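Side-chain contacts in PA0821 (Pseudomonas aeruginosa, PDB 7DRG), which probably acts as the immunity protein (antitoxin) that neutralises a VRR-NUC domain-containing effector, a putative nuclease, of the type VI secretion system: residues Glu79-Gln83 against Gly84-Thr88; Asp284-Ala288 against Pro289-Leu293; Phe148-Pro151 against Leu152-Glu156. All coordinates share one frame; numbering follows the deposited sequence.

Contact 1: Glu79-Gln83 against Gly84-Thr88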
loop_
_atom_site.group_PDB
_atom_site.type_symbol
_atom_site.label_atom_id
_atom_site.label_comp_id
_atom_site.label_asym_id
_atom_site.label_seq_id
_atom_site.Cartn_x
_atom_site.Cartn_y
_atom_site.Cartn_z
ATOM N N GLU B 79 1.038 -24.512 21.754
ATOM C CA GLU B 79 -0.119 -23.923 22.422
ATOM C C GLU B 79 -0.548 -24.803 23.587
ATOM O O GLU B 79 -0.914 -25.968 23.389
ATOM C CB GLU B 79 -1.278 -23.722 21.449
ATOM C CG GLU B 79 -2.522 -23.157 22.122
ATOM C CD GLU B 79 -3.562 -22.658 21.138
ATOM O OE1 GLU B 79 -4.514 -21.980 21.582
ATOM O OE2 GLU B 79 -3.426 -22.937 19.927
ATOM N N GLU B 80 -0.502 -24.236 24.798
ATOM C CA GLU B 80 -0.878 -24.855 26.068
ATOM C C GLU B 80 -0.480 -26.327 26.131
ATOM O O GLU B 80 -1.345 -27.209 26.184
ATOM C CB GLU B 80 -2.377 -24.687 26.314
ATOM C CG GLU B 80 -2.823 -23.231 26.241
ATOM C CD GLU B 80 -4.092 -22.952 27.019
ATOM O OE1 GLU B 80 -4.304 -21.782 27.404
ATOM O OE2 GLU B 80 -4.873 -23.898 27.248
ATOM N N PRO B 81 0.818 -26.624 26.138
ATOM C CA PRO B 81 1.252 -28.021 26.161
ATOM C C PRO B 81 0.978 -28.677 27.505
ATOM O O PRO B 81 1.027 -28.038 28.558
ATOM C CB PRO B 81 2.756 -27.927 25.890
ATOM C CG PRO B 81 3.137 -26.581 26.403
ATOM C CD PRO B 81 1.956 -25.687 26.150
ATOM N N ALA B 82 0.687 -29.980 27.454
ATOM C CA ALA B 82 0.450 -30.730 28.682
ATOM C C ALA B 82 1.723 -30.862 29.510
ATOM O O ALA B 82 1.656 -30.930 30.742
ATOM C CB ALA B 82 -0.124 -32.107 28.348
ATOM N N GLN B 83 2.883 -30.896 28.856
ATOM C CA GLN B 83 4.175 -30.917 29.526
ATOM C C GLN B 83 5.066 -29.839 28.925
ATOM O O GLN B 83 4.976 -29.538 27.732
ATOM C CB GLN B 83 4.841 -32.292 29.406
ATOM C CG GLN B 83 4.025 -33.423 30.010
ATOM C CD GLN B 83 4.736 -34.758 29.935
ATOM O OE1 GLN B 83 4.831 -35.369 28.870
ATOM N NE2 GLN B 83 5.242 -35.219 31.072
ATOM N N GLY B 84 5.902 -29.240 29.756
ATOM C CA GLY B 84 6.790 -28.214 29.261
ATOM C C GLY B 84 6.146 -26.845 29.181
ATOM O O GLY B 84 5.124 -26.551 29.814
ATOM N N LYS B 85 6.782 -25.980 28.378
ATOM C CA LYS B 85 6.438 -24.583 28.275
ATOM C C LYS B 85 5.928 -24.256 26.878
ATOM O O LYS B 85 6.247 -24.961 25.912
ATOM C CB LYS B 85 7.654 -23.703 28.585
ATOM C CG LYS B 85 8.148 -23.840 30.019
ATOM C CD LYS B 85 7.196 -23.163 30.988
ATOM C CE LYS B 85 7.688 -23.321 32.413
ATOM N NZ LYS B 85 9.146 -23.064 32.477
ATOM N N PRO B 86 5.105 -23.215 26.752
ATOM C CA PRO B 86 4.704 -22.756 25.415
ATOM C C PRO B 86 5.880 -22.381 24.532
ATOM O O PRO B 86 5.808 -22.575 23.313
ATOM C CB PRO B 86 3.811 -21.542 25.717
ATOM C CG PRO B 86 3.292 -21.793 27.089
ATOM C CD PRO B 86 4.391 -22.498 27.825
ATOM N N LEU B 87 6.966 -21.872 25.107
ATOM C CA LEU B 87 8.148 -21.467 24.357
ATOM C C LEU B 87 9.359 -22.253 24.831
ATOM O O LEU B 87 9.660 -22.274 26.028
ATOM C CB LEU B 87 8.416 -19.971 24.513
ATOM C CG LEU B 87 9.703 -19.520 23.824
ATOM C CD1 LEU B 87 9.613 -19.774 22.323
ATOM C CD2 LEU B 87 9.967 -18.049 24.117
ATOM N N THR B 88 10.064 -22.885 23.890
ATOM C CA THR B 88 11.271 -23.650 24.181
ATOM C C THR B 88 12.358 -23.269 23.186
ATOM O O THR B 88 12.098 -23.208 21.982
ATOM C CB THR B 88 11.003 -25.165 24.110
ATOM O OG1 THR B 88 9.853 -25.494 24.906
ATOM C CG2 THR B 88 12.208 -25.953 24.608
HETATM O O HOH W 1 2.852 -28.086 30.717
#
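Pro81 and Pro86 face each other across the neck of the loop that joins strands 75-77 and 87-89. The packing is tight where the Pro81 ring meets the returning chain: its CG lies 3.5 Å from the Lys85 carbonyl O, and its CD lies 4.2 Å from CG of Pro86. Two rigid proline rings suit this neck, since each fixes its own phi and offers apolar carbon to the other limb. Beyond them the loop is loose and wet, and the exposed side chains of Gln83 and Lys85 add little to the packing. A bridging water takes the place of a direct hydrogen bond between the limbs, donating to Pro81 O at 2.8 Å and to Gly84 O at 2.9 Å. At the tip, Gly84 has phi 84° and psi -161°, angles at which a CB would be jammed against the carbonyl O of Gln83, so glycine belongs here. Arg78, just beyond strand 75-77, reaches in with NH2 to hydrogen-bond the carbonyl O atoms of both Gln83 and Lys85. The hairpin connection thus appears to keep its shape through stiff backbone, a bridging water and the arginine's grip on two carbonyls rather than a buried apolar centre.

Contact 2: Asp284-Ala288 against Pro289-Leu293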
loop_
_atom_site.group_PDB
_atom_site.type_symbol
_atom_site.label_atom_id
_atom_site.label_comp_id
_atom_site.label_asym_id
_atom_site.label_seq_id
_atom_site.Cartn_x
_atom_site.Cartn_y
_atom_site.Cartn_z
ATOM N N ASP B 284 1.402 -4.678 -15.984
ATOM C CA ASP B 284 0.395 -5.330 -15.158
ATOM C C ASP B 284 1.087 -6.030 -13.998
ATOM O O ASP B 284 2.039 -6.787 -14.210
ATOM C CB ASP B 284 -0.417 -6.330 -15.990
ATOM C CG ASP B 284 -1.745 -6.673 -15.354
ATOM O OD1 ASP B 284 -1.754 -7.142 -14.196
ATOM O OD2 ASP B 284 -2.784 -6.461 -16.011
ATOM N N SER B 285 0.609 -5.777 -12.778
ATOM C CA SER B 285 1.231 -6.343 -11.585
ATOM C C SER B 285 0.905 -7.817 -11.366
ATOM O O SER B 285 1.477 -8.428 -10.457
ATOM C CB SER B 285 0.798 -5.554 -10.355
ATOM O OG SER B 285 -0.596 -5.694 -10.165
ATOM N N ARG B 286 0.002 -8.397 -12.149
ATOM C CA ARG B 286 -0.389 -9.798 -11.971
ATOM C C ARG B 286 0.573 -10.721 -12.717
ATOM O O ARG B 286 0.799 -10.525 -13.920
ATOM C CB ARG B 286 -1.811 -10.018 -12.471
ATOM C CG ARG B 286 -2.842 -9.160 -11.747
ATOM C CD ARG B 286 -4.192 -9.092 -12.485
ATOM N NE ARG B 286 -4.117 -8.281 -13.704
ATOM C CZ ARG B 286 -5.185 -7.870 -14.390
ATOM N NH1 ARG B 286 -6.405 -8.192 -13.971
ATOM N NH2 ARG B 286 -5.043 -7.134 -15.493
ATOM N N PRO B 287 1.136 -11.740 -12.058
ATOM C CA PRO B 287 2.053 -12.661 -12.756
ATOM C C PRO B 287 1.324 -13.466 -13.824
ATOM O O PRO B 287 0.292 -14.084 -13.552
ATOM C CB PRO B 287 2.571 -13.572 -11.635
ATOM C CG PRO B 287 2.255 -12.853 -10.355
ATOM C CD PRO B 287 1.011 -12.061 -10.625
ATOM N N ALA B 288 1.880 -13.472 -15.039
ATOM C CA ALA B 288 1.233 -14.184 -16.139
ATOM C C ALA B 288 0.967 -15.659 -15.847
ATOM O O ALA B 288 -0.143 -16.129 -16.159
ATOM C CB ALA B 288 2.062 -14.031 -17.426
ATOM N N PRO B 289 1.894 -16.443 -15.281
ATOM C CA PRO B 289 1.550 -17.853 -15.038
ATOM C C PRO B 289 0.416 -18.007 -14.035
ATOM O O PRO B 289 -0.426 -18.900 -14.189
ATOM C CB PRO B 289 2.870 -18.464 -14.536
ATOM C CG PRO B 289 3.936 -17.512 -14.981
ATOM C CD PRO B 289 3.298 -16.157 -14.929
ATOM N N TYR B 290 0.346 -17.139 -13.024
ATOM C CA TYR B 290 -0.737 -17.248 -12.051
ATOM C C TYR B 290 -2.070 -16.836 -12.660
ATOM O O TYR B 290 -3.112 -17.402 -12.317
ATOM C CB TYR B 290 -0.461 -16.386 -10.821
ATOM C CG TYR B 290 0.753 -16.723 -9.966
ATOM C CD1 TYR B 290 1.777 -17.549 -10.421
ATOM C CD2 TYR B 290 0.862 -16.193 -8.677
ATOM C CE1 TYR B 290 2.885 -17.827 -9.622
ATOM C CE2 TYR B 290 1.952 -16.465 -7.880
ATOM C CZ TYR B 290 2.960 -17.281 -8.351
ATOM O OH TYR B 290 4.046 -17.551 -7.540
ATOM N N VAL B 291 -2.065 -15.824 -13.538
ATOM C CA VAL B 291 -3.303 -15.405 -14.195
ATOM C C VAL B 291 -3.899 -16.561 -14.986
ATOM O O VAL B 291 -5.110 -16.820 -14.942
ATOM C CB VAL B 291 -3.042 -14.187 -15.099
ATOM C CG1 VAL B 291 -4.206 -13.975 -16.081
ATOM C CG2 VAL B 291 -2.798 -12.957 -14.266
ATOM N N LEU B 292 -3.054 -17.275 -15.730
ATOM C CA LEU B 292 -3.553 -18.370 -16.549
ATOM C C LEU B 292 -4.066 -19.523 -15.689
ATOM O O LEU B 292 -5.117 -20.106 -15.984
ATOM C CB LEU B 292 -2.461 -18.839 -17.509
ATOM C CG LEU B 292 -2.081 -17.831 -18.597
ATOM C CD1 LEU B 292 -0.873 -18.332 -19.367
ATOM C CD2 LEU B 292 -3.257 -17.563 -19.539
ATOM N N LEU B 293 -3.356 -19.857 -14.609
ATOM C CA LEU B 293 -3.832 -20.937 -13.755
ATOM C C LEU B 293 -5.091 -20.533 -12.999
ATOM O O LEU B 293 -6.020 -21.336 -12.860
ATOM C CB LEU B 293 -2.735 -21.362 -12.782
ATOM C CG LEU B 293 -3.139 -22.524 -11.873
ATOM C CD1 LEU B 293 -3.490 -23.771 -12.680
ATOM C CD2 LEU B 293 -2.023 -22.827 -10.915
#
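The buried N-terminus of helix 288-297 is built here, with Pro287 at the N-cap, Ala288 and Pro289 in the first turn, and the Tyr290 ring against Pro287. The Pro287 ring lies over one face of the Tyr290 ring in a CH-pi contact: CB is 4.3 Å from the ring centroid, and CG touches the aromatic CD2 at 4.0 Å. Tyr290 CG stands anti to its carbonyl carbon (chi1 -63°), which turns the ring back toward the preceding loop, and its OH is satisfied by the backbone N of Tyr277. The first helical hydrogen bonds run from Val291 N to Pro287 O at 2.9 Å, nearly straight onto the carbonyl, and from Leu292 N to Ala288 O at 3.2 Å. Proline suits position 289 because the first turn of a helix requires no N-H bond from it.

On the other flank, Val291 CG2 meets Arg286 CB at 3.6 Å. The arginine bends at chi3 (-72°), bringing its guanidinium edge-on to the carboxylate of Asp284. NE donates to OD1 at 2.7 Å, and NH2 faces OD2 in the salt bridge, though the modelled 2.4 Å between NH2 and OD2 is doubtfully short. OD1 also accepts the Arg286 backbone N through its anti lone pair, closing an Asx turn. Around the cap, Trp341 of helix 338-348 packs on Val291 and on Ala288, whose small CB fits against it in the buried first turn, while Phe259 packs on Pro289 and Leu292. The chemistry implies a division of labour: the carboxylate would offset the arginine's charge, and its Asx turn holds the loop before the helix, while Pro287 and Pro289 bring no N-H to the helix start and the tyrosine face packs on the cap residue.

Contact 3: Phe148-Pro151 against Leu152-Glu156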
loop_
_atom_site.group_PDB
_atom_site.type_symbol
_atom_site.label_atom_id
_atom_site.label_comp_id
_atom_site.label_asym_id
_atom_site.label_seq_id
_atom_site.Cartn_x
_atom_site.Cartn_y
_atom_site.Cartn_z
ATOM N N PHE B 148 5.129 -24.576 6.077
ATOM C CA PHE B 148 6.573 -24.597 6.220
ATOM C C PHE B 148 7.170 -23.628 5.218
ATOM O O PHE B 148 6.550 -23.293 4.208
ATOM C CB PHE B 148 7.137 -26.014 6.035
ATOM C CG PHE B 148 7.067 -26.510 4.627
ATOM C CD1 PHE B 148 5.867 -26.930 4.089
ATOM C CD2 PHE B 148 8.202 -26.534 3.833
ATOM C CE1 PHE B 148 5.803 -27.385 2.772
ATOM C CE2 PHE B 148 8.148 -26.983 2.516
ATOM C CZ PHE B 148 6.939 -27.408 1.991
ATOM N N SER B 149 8.374 -23.150 5.515
ATOM C CA SER B 149 8.940 -22.139 4.641
ATOM C C SER B 149 10.456 -22.176 4.681
ATOM O O SER B 149 11.066 -22.629 5.652
ATOM C CB SER B 149 8.451 -20.737 5.024
ATOM O OG SER B 149 9.051 -20.311 6.240
ATOM N N VAL B 150 11.049 -21.655 3.610
ATOM C CA VAL B 150 12.490 -21.427 3.525
ATOM C C VAL B 150 12.726 -19.991 3.071
ATOM O O VAL B 150 11.832 -19.350 2.494
ATOM C CB VAL B 150 13.167 -22.418 2.549
ATOM C CG1 VAL B 150 12.885 -23.876 2.945
ATOM C CG2 VAL B 150 12.729 -22.130 1.102
ATOM N N PRO B 151 13.933 -19.466 3.292
ATOM C CA PRO B 151 14.248 -18.108 2.830
ATOM C C PRO B 151 14.314 -18.025 1.316
ATOM O O PRO B 151 14.590 -19.006 0.623
ATOM C CB PRO B 151 15.626 -17.827 3.446
ATOM C CG PRO B 151 15.790 -18.838 4.531
ATOM C CD PRO B 151 15.007 -20.031 4.126
ATOM N N LEU B 152 14.068 -16.819 0.806
ATOM C CA LEU B 152 14.166 -16.595 -0.634
ATOM C C LEU B 152 15.584 -16.825 -1.139
ATOM O O LEU B 152 15.778 -17.352 -2.240
ATOM C CB LEU B 152 13.699 -15.181 -0.977
ATOM C CG LEU B 152 12.246 -14.837 -0.644
ATOM C CD1 LEU B 152 11.896 -13.464 -1.209
ATOM C CD2 LEU B 152 11.285 -15.869 -1.185
ATOM N N LEU B 153 16.589 -16.425 -0.357
ATOM C CA LEU B 153 17.969 -16.624 -0.789
ATOM C C LEU B 153 18.310 -18.105 -0.840
ATOM O O LEU B 153 19.030 -18.550 -1.741
ATOM C CB LEU B 153 18.933 -15.877 0.137
ATOM C CG LEU B 153 20.418 -15.943 -0.239
ATOM C CD1 LEU B 153 20.661 -15.352 -1.634
ATOM C CD2 LEU B 153 21.274 -15.238 0.804
ATOM N N TYR B 154 17.790 -18.886 0.108
ATOM C CA TYR B 154 17.976 -20.330 0.042
ATOM C C TYR B 154 17.370 -20.893 -1.237
ATOM O O TYR B 154 17.983 -21.723 -1.920
ATOM C CB TYR B 154 17.364 -21.009 1.275
ATOM C CG TYR B 154 17.708 -22.475 1.327
ATOM C CD1 TYR B 154 18.870 -22.907 1.942
ATOM C CD2 TYR B 154 16.895 -23.419 0.717
ATOM C CE1 TYR B 154 19.204 -24.240 1.964
ATOM C CE2 TYR B 154 17.223 -24.761 0.728
ATOM C CZ TYR B 154 18.376 -25.163 1.359
ATOM O OH TYR B 154 18.718 -26.496 1.373
ATOM N N GLN B 155 16.151 -20.460 -1.565
ATOM C CA GLN B 155 15.492 -20.923 -2.782
ATOM C C GLN B 155 16.310 -20.593 -4.024
ATOM O O GLN B 155 16.423 -21.421 -4.934
ATOM C CB GLN B 155 14.087 -20.319 -2.881
ATOM C CG GLN B 155 13.453 -20.443 -4.266
ATOM C CD GLN B 155 13.178 -21.882 -4.676
ATOM O OE1 GLN B 155 13.069 -22.771 -3.832
ATOM N NE2 GLN B 155 13.049 -22.109 -5.977
ATOM N N GLU B 156 16.897 -19.395 -4.084
ATOM C CA GLU B 156 17.699 -19.062 -5.259
ATOM C C GLU B 156 18.951 -19.932 -5.366
ATOM O O GLU B 156 19.364 -20.287 -6.476
ATOM C CB GLU B 156 18.057 -17.575 -5.237
ATOM C CG GLU B 156 16.926 -16.693 -5.748
ATOM C CD GLU B 156 17.240 -15.216 -5.666
ATOM O OE1 GLU B 156 18.242 -14.856 -5.015
ATOM O OE2 GLU B 156 16.471 -14.417 -6.240
#
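A strand-to-helix junction brings Pro151, at the N-cap of helix 152-157, against Tyr154 in the first turn. CD of the proline ring rests 3.8 Å from CB of Tyr154, and the two side chains pass at a slant. One residue back, Val150 CB approaches the aromatic CD2 at 4.3 Å, a looser contact that comes obliquely to the ring. With CG anti to the backbone N (chi1 -172°), the Tyr154 ring reaches Val150, while CB packs on the proline CD. Tyrosine suits this corner by its reach: CD2 comes near Val150, the OH extends on to hydrogen-bond OD2 of Asp161, and the ring meets that of Trp125 edge-to-face.

Strand 144-151 runs antiparallel between strands 34-46 and 126-131, and the chain then turns sharply, the short strand and helix axes making an angle of 75° with a closest approach of 5.4 Å. Pro151 fits the change of direction, for its backbone is still extended (psi 155°) while its carbonyl already accepts a helical N-H. Pro151 O takes this bond from Gln155 N at 3.1 Å, with the donor tilted 20° from the carbonyl plane, and CB of Tyr154 lies 3.5 Å from the same oxygen.

The aliphatic start of Gln155 packs near this carbonyl before the chain bends at chi2, and its NE2 finds the backbone O of Pro159. Trp125 also lies against Val150 and Pro151, while Phe162 of helix 161-173 touches Val150 and Gln155.

How the contacts relate
Contact 2 is buried, contact 3 partly so, and contact 1 lies at the surface, its centre about 25 Å from the centre of the chain. Contacts 1 and 2 sit on opposite sides of that centre, their own centres about 42 Å apart; the centre of contact 3 lies closer in, about 13 Å from it. Contacts 1 and 3 both reach strands of the antiparallel sheet system, one at a turn between strands and the other where a strand gives way to a helix. Contacts 2 and 3 share proline N-caps and a tyrosine three residues on, but only contact 2 adds a salt bridge. Water does the bridging in exposed contact 1, whereas the helix starts rely on direct backbone bonds and aromatic neighbours.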